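Aminotransferase (Neisseria meningitidis Z2491, PDB 3JTX) probably transfers amino groups between amino acids and 2-oxo acids, using a pyridoxal phosphate cofactor held on a lysine as in other class I and II aminotransferases. Local coordinates at residues 119-123 / 141-145; 166-172 / 200-205; 106-110 / 267-271; 101-105 / 130-136. One frame throughout, in Å; residues are numbered along the deposited sequence.

Contact 1: residues 119-123 / 141-145; sequences IKPAI and GGEIH
A122 and E143 pair side by side as parallel strands begin, their CA atoms 4.7 Å apart, and I123 pairs with I144 one residue later. Three backbone bonds close this compact half: E143 N gives its hydrogen to P121 O, I123 N to E143 O and H145 N to I123 O. A122 CA also lies 3.3 Å from E143 O in a CA-H...O contact. On the face carrying A122 and E143, A122 CB stands 3.8 Å from H145 CD2. The same imidazole spends NE2 on E143 OE1, 2.6 Å away; the bond lies in the ring plane, but reaches the carboxylate on its anti side, 31° out of plane. R168 forms a salt bridge to the same oxygen, so OE1 has two partners; the imidazole bonds through NE2 here and through ND1 to a glycerol. On the face of I123 and I144, both side chains pack against T137 of helix 131-139. The end at K120 and G141 is looser and K120 is exposed. Extended, with CG anti to its backbone N (chi1 -159°), K120 crosses E143 at about a right angle and lays CE 3.7 Å from G141 O, while K120 NZ stays 5.2 Å from E143 OE2, not in contact. G141 ends helix 131-139 in a Schellman motif, completing the parallel beta-alpha-beta unit that brings strand 143-148 to the sheet's edge.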
# COMPACT_ATOMS: atom_id res chain seq x y z
N ILE A 119 -25.73 -12.15 -8.09
CA ILE A 119 -25.09 -12.44 -9.38
C ILE A 119 -23.57 -12.21 -9.30
O ILE A 119 -23.12 -11.11 -8.94
CB ILE A 119 -25.74 -11.61 -10.53
CG1 ILE A 119 -25.29 -12.13 -11.90
CG2 ILE A 119 -25.46 -10.11 -10.36
CD1 ILE A 119 -25.80 -13.56 -12.23
N LYS A 120 -22.78 -13.24 -9.60
CA LYS A 120 -21.32 -13.14 -9.42
C LYS A 120 -20.67 -12.30 -10.53
O LYS A 120 -20.78 -12.62 -11.71
CB LYS A 120 -20.68 -14.53 -9.37
CG LYS A 120 -19.31 -14.53 -8.71
CD LYS A 120 -18.92 -15.94 -8.29
CE LYS A 120 -17.56 -15.98 -7.63
NZ LYS A 120 -17.27 -17.35 -7.10
N PRO A 121 -19.99 -11.20 -10.14
CA PRO A 121 -19.41 -10.33 -11.16
C PRO A 121 -18.19 -10.96 -11.81
O PRO A 121 -17.46 -11.71 -11.16
CB PRO A 121 -19.04 -9.08 -10.37
CG PRO A 121 -18.75 -9.58 -8.99
CD PRO A 121 -19.64 -10.77 -8.78
N ALA A 122 -17.98 -10.64 -13.08
CA ALA A 122 -16.89 -11.17 -13.87
C ALA A 122 -15.84 -10.10 -14.20
O ALA A 122 -16.15 -8.91 -14.36
CB ALA A 122 -17.42 -11.79 -15.16
N ILE A 123 -14.60 -10.54 -14.31
CA ILE A 123 -13.53 -9.73 -14.90
C ILE A 123 -12.89 -10.54 -16.01
O ILE A 123 -12.77 -11.78 -15.89
CB ILE A 123 -12.49 -9.32 -13.84
CG1 ILE A 123 -13.10 -8.24 -12.93
CG2 ILE A 123 -11.19 -8.85 -14.48
CD1 ILE A 123 -12.19 -7.75 -11.84
N GLY A 141 -13.75 -11.51 -4.79
CA GLY A 141 -15.03 -12.22 -4.93
C GLY A 141 -15.58 -12.25 -6.35
O GLY A 141 -16.74 -12.58 -6.56
N GLY A 142 -14.74 -11.93 -7.33
CA GLY A 142 -15.14 -11.96 -8.73
C GLY A 142 -14.77 -13.27 -9.38
O GLY A 142 -14.02 -14.07 -8.82
N GLU A 143 -15.30 -13.48 -10.57
CA GLU A 143 -15.03 -14.64 -11.38
C GLU A 143 -14.08 -14.20 -12.49
O GLU A 143 -14.37 -13.21 -13.18
CB GLU A 143 -16.37 -15.09 -11.96
CG GLU A 143 -16.46 -16.48 -12.42
CD GLU A 143 -17.88 -16.82 -12.82
OE1 GLU A 143 -18.35 -16.29 -13.85
OE2 GLU A 143 -18.53 -17.59 -12.09
N ILE A 144 -12.95 -14.89 -12.66
CA ILE A 144 -12.01 -14.51 -13.72
C ILE A 144 -12.27 -15.31 -15.00
O ILE A 144 -12.47 -16.53 -14.96
CB ILE A 144 -10.52 -14.62 -13.28
CG1 ILE A 144 -9.62 -14.05 -14.39
CG2 ILE A 144 -10.14 -16.07 -12.92
CD1 ILE A 144 -8.35 -13.40 -13.92
N HIS A 145 -12.30 -14.60 -16.13
CA HIS A 145 -12.53 -15.19 -17.42
C HIS A 145 -11.41 -14.76 -18.36
O HIS A 145 -10.85 -13.69 -18.20
CB HIS A 145 -13.90 -14.78 -17.96
CG HIS A 145 -15.04 -15.39 -17.19
ND1 HIS A 145 -15.70 -16.52 -17.62
CD2 HIS A 145 -15.60 -15.05 -16.01
CE1 HIS A 145 -16.64 -16.84 -16.75
NE2 HIS A 145 -16.60 -15.96 -15.76

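Contact 2: residues 166-172 / 200-205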
# COMPACT_ATOMS: atom_id res chain seq x y z
N TRP A 166 -20.22 -11.56 -20.69
CA TRP A 166 -20.09 -10.12 -20.97
C TRP A 166 -21.10 -9.30 -20.19
O TRP A 166 -20.76 -8.24 -19.67
CB TRP A 166 -20.20 -9.79 -22.47
CG TRP A 166 -18.98 -10.06 -23.25
CD1 TRP A 166 -18.85 -10.92 -24.30
CD2 TRP A 166 -17.67 -9.48 -23.05
NE1 TRP A 166 -17.55 -10.92 -24.76
CE2 TRP A 166 -16.81 -10.04 -24.02
CE3 TRP A 166 -17.16 -8.54 -22.16
CZ2 TRP A 166 -15.46 -9.70 -24.10
CZ3 TRP A 166 -15.82 -8.20 -22.23
CH2 TRP A 166 -14.98 -8.78 -23.20
N LYS A 167 -22.33 -9.78 -20.09
CA LYS A 167 -23.37 -9.04 -19.38
C LYS A 167 -23.07 -8.84 -17.89
O LYS A 167 -23.59 -7.90 -17.30
CB LYS A 167 -24.73 -9.70 -19.57
CG LYS A 167 -25.30 -9.53 -20.97
CD LYS A 167 -26.60 -10.32 -21.14
CE LYS A 167 -27.28 -10.00 -22.47
NZ LYS A 167 -28.60 -10.68 -22.61
N ARG A 168 -22.24 -9.71 -17.31
CA ARG A 168 -21.81 -9.63 -15.92
C ARG A 168 -20.40 -9.03 -15.75
O ARG A 168 -19.88 -9.03 -14.63
CB ARG A 168 -21.77 -11.03 -15.27
CG ARG A 168 -23.04 -11.81 -15.32
CD ARG A 168 -22.96 -13.09 -14.46
NE ARG A 168 -22.29 -14.19 -15.15
CZ ARG A 168 -21.14 -14.75 -14.78
NH1 ARG A 168 -20.48 -14.34 -13.71
NH2 ARG A 168 -20.65 -15.75 -15.50
N THR A 169 -19.76 -8.60 -16.83
CA THR A 169 -18.36 -8.19 -16.77
C THR A 169 -18.22 -6.75 -16.31
O THR A 169 -18.75 -5.83 -16.94
CB THR A 169 -17.65 -8.40 -18.12
OG1 THR A 169 -17.60 -9.80 -18.41
CG2 THR A 169 -16.21 -7.83 -18.10
N LYS A 170 -17.46 -6.54 -15.23
CA LYS A 170 -17.32 -5.22 -14.63
C LYS A 170 -16.04 -4.52 -15.04
O LYS A 170 -15.94 -3.29 -14.99
CB LYS A 170 -17.35 -5.34 -13.09
CG LYS A 170 -18.58 -6.08 -12.53
CD LYS A 170 -19.90 -5.40 -12.87
CE LYS A 170 -21.09 -6.27 -12.51
NZ LYS A 170 -22.38 -5.73 -13.07
N LEU A 171 -15.03 -5.30 -15.44
CA LEU A 171 -13.73 -4.75 -15.78
C LEU A 171 -13.04 -5.70 -16.74
O LEU A 171 -13.22 -6.91 -16.68
CB LEU A 171 -12.89 -4.55 -14.51
CG LEU A 171 -11.52 -3.88 -14.65
CD1 LEU A 171 -11.23 -2.93 -13.49
CD2 LEU A 171 -10.41 -4.93 -14.79
N VAL A 172 -12.29 -5.12 -17.67
CA VAL A 172 -11.45 -5.88 -18.58
C VAL A 172 -10.03 -5.36 -18.42
O VAL A 172 -9.82 -4.15 -18.40
CB VAL A 172 -11.95 -5.67 -20.02
CG1 VAL A 172 -10.95 -6.11 -21.03
CG2 VAL A 172 -13.31 -6.38 -20.22
N TYR A 200 -21.46 -3.22 -23.42
CA TYR A 200 -21.61 -3.88 -22.11
C TYR A 200 -21.27 -3.04 -20.88
O TYR A 200 -21.64 -3.41 -19.78
CB TYR A 200 -20.77 -5.16 -22.07
CG TYR A 200 -21.23 -6.20 -23.04
CD1 TYR A 200 -22.49 -6.78 -22.92
CD2 TYR A 200 -20.41 -6.63 -24.07
CE1 TYR A 200 -22.92 -7.74 -23.79
CE2 TYR A 200 -20.83 -7.61 -24.97
CZ TYR A 200 -22.10 -8.15 -24.82
OH TYR A 200 -22.55 -9.11 -25.69
N GLY A 201 -20.55 -1.93 -21.05
CA GLY A 201 -20.37 -0.96 -19.97
C GLY A 201 -19.31 -1.22 -18.89
O GLY A 201 -19.30 -0.54 -17.86
N PHE A 202 -18.41 -2.17 -19.13
CA PHE A 202 -17.32 -2.44 -18.19
C PHE A 202 -16.27 -1.31 -18.21
O PHE A 202 -16.24 -0.50 -19.13
CB PHE A 202 -16.61 -3.76 -18.52
CG PHE A 202 -16.17 -3.88 -19.95
CD1 PHE A 202 -15.01 -3.26 -20.39
CD2 PHE A 202 -16.91 -4.63 -20.87
CE1 PHE A 202 -14.61 -3.38 -21.73
CE2 PHE A 202 -16.52 -4.75 -22.19
CZ PHE A 202 -15.36 -4.11 -22.62
N ILE A 203 -15.42 -1.30 -17.19
CA ILE A 203 -14.29 -0.39 -17.08
C ILE A 203 -13.12 -1.06 -17.75
O ILE A 203 -12.99 -2.28 -17.66
CB ILE A 203 -13.97 -0.13 -15.58
CG1 ILE A 203 -15.09 0.67 -14.94
CG2 ILE A 203 -12.62 0.57 -15.40
CD1 ILE A 203 -15.12 0.58 -13.42
N ILE A 204 -12.28 -0.29 -18.43
CA ILE A 204 -11.03 -0.83 -19.00
C ILE A 204 -9.85 -0.39 -18.15
O ILE A 204 -9.69 0.81 -17.87
CB ILE A 204 -10.81 -0.35 -20.46
CG1 ILE A 204 -11.89 -0.95 -21.37
CG2 ILE A 204 -9.41 -0.74 -20.95
CD1 ILE A 204 -11.98 -0.27 -22.76
N ALA A 205 -9.04 -1.36 -17.71
CA ALA A 205 -7.82 -1.10 -16.97
C ALA A 205 -6.65 -1.57 -17.84
O ALA A 205 -6.53 -2.77 -18.15
CB ALA A 205 -7.84 -1.83 -15.59
O HOH W 1 -20.78 -3.91 -17.08
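This is a buried pairing of parallel strands inside the large mixed sheet, with an aromatic cluster at its entrance; W166, just before strand 169-175, meets Y200 and F202, just before strand 203-207. W166 CB sits over the centre of the Y200 ring, 3.3 Å from its centroid, as a CH-pi contact. The indole itself lies nearly parallel to that ring (9°) but slid aside, so the pair scarcely overlaps. Its six-membered ring meets the next aromatic obliquely, W166 CZ3 lying 3.5 Å from F202 CE2. F202 holds CG between its backbone N and carbonyl carbon (chi1 52°), which places the phenyl beside V172, whose CG2 rests on the ring face 3.6 Å from the centroid. Beyond the rings the backbones join: I203 N donates to K170 O, unusually from 42° above the carbonyl plane, and V172 N to I203 O and A205 N to V172 O continue the pairing. A water donates to both T169 O, at 2.8 Å, and Y200 O, bridging the chains where they have not yet paired. On the face of L171 and I203, L171 CD1 and CD2 each stand 4.1 Å from A205 CB, and F107 of helix 100-111 covers both L171 and I203. Strand 169-175, helix 187-200 and strand 203-207 form a beta-alpha-beta crossover whose two strands are neighbours in the central sheet of the aminotransferase large domain.

Contact 3: residues 106-110 / 267-271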
# COMPACT_ATOMS: atom_id res chain seq x y z
N SER A 106 -6.08 -2.82 -5.54
CA SER A 106 -7.09 -2.04 -4.84
C SER A 106 -8.21 -1.56 -5.77
O SER A 106 -9.38 -1.58 -5.38
CB SER A 106 -6.46 -0.86 -4.09
OG SER A 106 -5.73 -0.02 -4.94
N PHE A 107 -7.88 -1.15 -6.99
CA PHE A 107 -8.92 -0.72 -7.90
C PHE A 107 -9.93 -1.85 -8.16
O PHE A 107 -11.14 -1.64 -8.09
CB PHE A 107 -8.39 -0.15 -9.22
CG PHE A 107 -9.47 0.47 -10.04
CD1 PHE A 107 -10.05 1.67 -9.63
CD2 PHE A 107 -9.97 -0.16 -11.17
CE1 PHE A 107 -11.11 2.23 -10.32
CE2 PHE A 107 -11.04 0.40 -11.88
CZ PHE A 107 -11.60 1.59 -11.46
N VAL A 108 -9.43 -3.04 -8.40
CA VAL A 108 -10.28 -4.22 -8.59
C VAL A 108 -11.19 -4.45 -7.38
O VAL A 108 -12.41 -4.68 -7.54
CB VAL A 108 -9.44 -5.46 -8.92
CG1 VAL A 108 -10.29 -6.75 -8.85
CG2 VAL A 108 -8.80 -5.29 -10.29
N GLN A 109 -10.64 -4.35 -6.17
CA GLN A 109 -11.48 -4.56 -4.97
C GLN A 109 -12.68 -3.60 -4.96
O GLN A 109 -13.80 -4.03 -4.64
CB GLN A 109 -10.70 -4.41 -3.65
CG GLN A 109 -9.47 -5.28 -3.51
CD GLN A 109 -9.66 -6.71 -3.99
OE1 GLN A 109 -10.40 -7.49 -3.37
NE2 GLN A 109 -9.00 -7.06 -5.09
N THR A 110 -12.47 -2.34 -5.34
CA THR A 110 -13.55 -1.35 -5.38
C THR A 110 -14.60 -1.62 -6.47
O THR A 110 -15.77 -1.24 -6.34
CB THR A 110 -13.03 0.09 -5.60
OG1 THR A 110 -12.66 0.26 -6.98
CG2 THR A 110 -11.82 0.40 -4.71
N PHE A 267 -11.93 6.45 -6.28
CA PHE A 267 -10.74 5.70 -5.93
C PHE A 267 -9.92 6.43 -4.85
O PHE A 267 -9.42 5.80 -3.90
CB PHE A 267 -9.90 5.45 -7.18
CG PHE A 267 -8.83 4.38 -7.04
CD1 PHE A 267 -8.96 3.32 -6.15
CD2 PHE A 267 -7.73 4.40 -7.87
CE1 PHE A 267 -7.98 2.34 -6.06
CE2 PHE A 267 -6.75 3.41 -7.79
CZ PHE A 267 -6.89 2.38 -6.89
N LEU A 268 -9.78 7.74 -4.99
CA LEU A 268 -9.05 8.53 -4.01
C LEU A 268 -9.65 8.40 -2.60
O LEU A 268 -8.91 8.27 -1.61
CB LEU A 268 -8.99 10.01 -4.43
CG LEU A 268 -8.38 10.97 -3.40
CD1 LEU A 268 -6.93 10.58 -3.13
CD2 LEU A 268 -8.51 12.45 -3.88
N LEU A 269 -10.97 8.43 -2.49
CA LEU A 269 -11.64 8.33 -1.19
C LEU A 269 -11.28 6.99 -0.53
O LEU A 269 -10.93 6.93 0.65
CB LEU A 269 -13.16 8.45 -1.34
CG LEU A 269 -13.99 8.37 -0.05
CD1 LEU A 269 -13.53 9.41 1.02
CD2 LEU A 269 -15.49 8.55 -0.38
N TYR A 270 -11.39 5.92 -1.30
CA TYR A 270 -11.03 4.59 -0.82
C TYR A 270 -9.56 4.54 -0.39
O TYR A 270 -9.25 3.93 0.64
CB TYR A 270 -11.26 3.57 -1.94
CG TYR A 270 -10.89 2.15 -1.60
CD1 TYR A 270 -11.84 1.27 -1.08
CD2 TYR A 270 -9.63 1.66 -1.86
CE1 TYR A 270 -11.51 -0.06 -0.79
CE2 TYR A 270 -9.30 0.35 -1.54
CZ TYR A 270 -10.25 -0.51 -1.02
OH TYR A 270 -9.91 -1.83 -0.72
N ARG A 271 -8.68 5.18 -1.16
CA ARG A 271 -7.24 5.13 -0.92
C ARG A 271 -6.84 5.91 0.33
O ARG A 271 -5.81 5.61 0.93
CB ARG A 271 -6.45 5.61 -2.14
CG ARG A 271 -6.54 4.66 -3.32
CD ARG A 271 -5.96 5.25 -4.60
NE ARG A 271 -4.52 5.37 -4.47
CZ ARG A 271 -3.66 4.37 -4.54
NH1 ARG A 271 -4.07 3.13 -4.76
NH2 ARG A 271 -2.38 4.62 -4.40
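Aromatic contacts lead: F107 turns the edge of its ring into the face of F267 in a T-shaped pair, centroids 5.2 Å apart and planes at 78°. F107 CD1 is the atom over the ring centre, and R271 CD covers the opposite face, so the F267 phenyl is sandwiched between side chains of the two helices. F105 of the second subunit meets Y270 edge-to-face. F107 CB adds an off-centre CH-pi contact, its nearest ring atom being F267 CZ at 3.8 Å. One turn on, the T110 methyl presses on the face of Y270, with CG2 3.6 Å from the ring centroid and close to its normal. With OG1 between the backbone N and carbonyl carbon (chi1 76°), CG2 is left to face Y270, and T110 OG1 donates to F107 O at 2.7 Å, in the carbonyl plane and on a lone pair; the hydroxyl is thus spent within its own helix. The polar contacts are of another kind. S106 OG lies at the edge of F267, 3.3 Å from CZ, and near the R271 guanidinium, but its hydrogen bond goes to E102 O, while R271 NH2 forms a salt bridge to E102. With the short axes 10.6 Å apart and crossing at 108°, rings and the T110 methyl meet between the helices, while S106 OG, T110 OG1 and R271 NH2 bond elsewhere: adhesion here is essentially apolar.

Contact 4: residues 101-105 / 130-136; sequences REALF and YQIYEGA. With MES (2-(N-morpholino)-ethanesulfonic acid), chain C.
R101 NH2 is gripped by two acceptors adjacent in the chain: Q131 OE1 at 2.8 Å, in the guanidinium plane, and Y130 OH at 3.1 Å, tilted 27° from it. The guanidinium stands almost perpendicular to the tyrosine ring, 87° between planes. A bend at chi3 (-66°) brings the group there, and in one of two conformers of I132 its CD1 lies over one guanidinium face. NH1 in turn reaches T272 O of the second subunit, so the arginine is held from several directions. The bound buffer molecule MES extends the cluster: Q131 NE2 donates to its sulfonate O1S at 3.0 Å, and R101 NH2 makes a weak bond to its morpholine O1. Deeper in, packing is apolar: L104 CB faces CG2 of that I132 conformer, and F105 CD1 meets A136 CB at 3.8 Å where the two backbones come closest. Y133, whose hydroxyl bonds D207, touches L104 with its ring edge. R101 N also bonds the phosphate of the pyridoxal-lysine at position 245. This region thus borders the cofactor site of a PLP-dependent aminotransferase, and MES, also bonded by R374, probably marks the substrate pocket.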
# COMPACT_ATOMS: atom_id res chain seq x y z
N ARG A 101 1.25 -2.50 -8.78
CA ARG A 101 0.65 -3.68 -8.11
C ARG A 101 -0.47 -3.30 -7.13
O ARG A 101 -1.61 -3.75 -7.28
CB ARG A 101 1.71 -4.50 -7.38
CG ARG A 101 1.12 -5.71 -6.62
CD ARG A 101 2.21 -6.66 -6.11
NE ARG A 101 2.86 -7.26 -7.26
CZ ARG A 101 2.95 -8.56 -7.52
NH1 ARG A 101 2.48 -9.48 -6.66
NH2 ARG A 101 3.53 -8.95 -8.64
N GLU A 102 -0.16 -2.46 -6.14
CA GLU A 102 -1.16 -2.07 -5.15
C GLU A 102 -2.35 -1.37 -5.81
O GLU A 102 -3.49 -1.53 -5.37
CB GLU A 102 -0.56 -1.21 -4.01
CG GLU A 102 -0.05 0.17 -4.42
CD GLU A 102 -1.10 1.30 -4.33
OE1 GLU A 102 -2.29 1.04 -4.08
OE2 GLU A 102 -0.71 2.47 -4.51
N ALA A 103 -2.06 -0.61 -6.85
CA ALA A 103 -3.05 0.18 -7.58
C ALA A 103 -4.04 -0.72 -8.31
O ALA A 103 -5.24 -0.55 -8.20
CB ALA A 103 -2.34 1.11 -8.58
N LEU A 104 -3.52 -1.70 -9.04
CA LEU A 104 -4.36 -2.63 -9.79
C LEU A 104 -5.20 -3.46 -8.81
O LEU A 104 -6.41 -3.65 -9.02
CB LEU A 104 -3.50 -3.57 -10.64
CG LEU A 104 -2.80 -3.00 -11.86
CD1 LEU A 104 -1.57 -3.84 -12.25
CD2 LEU A 104 -3.77 -2.85 -13.05
N PHE A 105 -4.56 -3.95 -7.74
CA PHE A 105 -5.26 -4.76 -6.75
C PHE A 105 -6.39 -4.00 -6.08
O PHE A 105 -7.54 -4.46 -6.04
CB PHE A 105 -4.29 -5.29 -5.68
CG PHE A 105 -4.96 -6.17 -4.66
CD1 PHE A 105 -5.08 -7.53 -4.88
CD2 PHE A 105 -5.50 -5.64 -3.50
CE1 PHE A 105 -5.74 -8.37 -3.95
CE2 PHE A 105 -6.15 -6.46 -2.55
CZ PHE A 105 -6.28 -7.83 -2.80
N TYR A 130 -1.02 -11.88 -16.32
CA TYR A 130 -0.15 -11.44 -15.23
C TYR A 130 -0.85 -11.78 -13.93
O TYR A 130 -2.03 -11.47 -13.74
CB TYR A 130 0.11 -9.93 -15.33
CG TYR A 130 1.00 -9.32 -14.26
CD1 TYR A 130 2.30 -9.75 -14.06
CD2 TYR A 130 0.54 -8.25 -13.49
CE1 TYR A 130 3.13 -9.13 -13.10
CE2 TYR A 130 1.36 -7.64 -12.52
CZ TYR A 130 2.64 -8.08 -12.33
OH TYR A 130 3.42 -7.46 -11.35
N GLN A 131 -0.09 -12.45 -13.06
CA GLN A 131 -0.53 -12.96 -11.74
C GLN A 131 -1.57 -12.11 -11.00
O GLN A 131 -2.60 -12.63 -10.55
CB GLN A 131 0.72 -13.15 -10.84
CG GLN A 131 1.60 -11.80 -10.62
CD GLN A 131 3.14 -11.99 -10.77
OE1 GLN A 131 3.94 -11.41 -10.00
NE2 GLN A 131 3.54 -12.78 -11.74
N ILE A 132 -1.31 -10.80 -10.89
CA ILE A 132 -2.15 -9.88 -10.12
C ILE A 132 -3.59 -9.86 -10.65
O ILE A 132 -4.52 -9.77 -9.88
CB ILE A 132 -1.58 -8.43 -10.11
CG1 ILE A 132 -0.32 -8.35 -9.25
CG2 ILE A 132 -2.62 -7.44 -9.58
CD1 ILE A 132 -0.52 -8.79 -7.82
N TYR A 133 -3.76 -9.98 -11.98
CA TYR A 133 -5.12 -9.94 -12.55
C TYR A 133 -5.99 -11.05 -11.95
O TYR A 133 -7.15 -10.82 -11.58
CB TYR A 133 -5.13 -10.04 -14.09
CG TYR A 133 -4.19 -9.12 -14.83
CD1 TYR A 133 -3.69 -7.94 -14.24
CD2 TYR A 133 -3.79 -9.41 -16.13
CE1 TYR A 133 -2.80 -7.12 -14.93
CE2 TYR A 133 -2.92 -8.57 -16.82
CZ TYR A 133 -2.43 -7.45 -16.22
OH TYR A 133 -1.53 -6.68 -16.90
N GLU A 134 -5.43 -12.24 -11.84
CA GLU A 134 -6.14 -13.38 -11.28
C GLU A 134 -6.36 -13.23 -9.78
O GLU A 134 -7.47 -13.39 -9.28
CB GLU A 134 -5.36 -14.66 -11.56
CG GLU A 134 -6.02 -15.89 -10.95
CD GLU A 134 -5.12 -17.12 -10.98
OE1 GLU A 134 -3.90 -17.02 -10.67
OE2 GLU A 134 -5.66 -18.19 -11.27
N GLY A 135 -5.29 -12.94 -9.05
CA GLY A 135 -5.39 -12.81 -7.60
C GLY A 135 -6.36 -11.73 -7.16
O GLY A 135 -7.16 -11.93 -6.25
N ALA A 136 -6.28 -10.57 -7.80
CA ALA A 136 -7.10 -9.42 -7.43
C ALA A 136 -8.58 -9.74 -7.62
O ALA A 136 -9.41 -9.45 -6.76
CB ALA A 136 -6.70 -8.18 -8.27
O1 MES C . 6.36 -7.41 -9.70
C2 MES C . 6.85 -8.11 -8.53
C3 MES C . 6.87 -9.65 -8.63
N4 MES C . 7.31 -10.12 -9.95
C5 MES C . 7.45 -9.16 -11.04
C6 MES C . 6.31 -8.17 -10.91
C7 MES C . 7.52 -11.58 -10.11
C8 MES C . 8.37 -12.03 -11.32
S MES C . 7.68 -13.34 -12.16
O1S MES C . 6.34 -12.99 -12.71
O2S MES C . 8.61 -13.64 -13.28
O3S MES C . 7.55 -14.48 -11.21

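From the N terminus, helix 100-111 comes first and serves two contacts: 101-105 enters contact 4 and 106-110 contact 3. Strand 122-127 then opens contact 1, helix 131-139 closes contact 4, and strand 143-148 closes contact 1, so these two loops cross. Contact 2 follows in series, closed when the chain returns at 200-205. Contact 3 closes last, at 267-271; contacts 1 and 2 nest within its long loop, whereas contact 4 crosses it. Contacts 1 and 2 share the sheet through A122 O and K170 N, 2.8 Å apart. Contacts 3 and 4 tie the covering helices together, and both touch the second subunit.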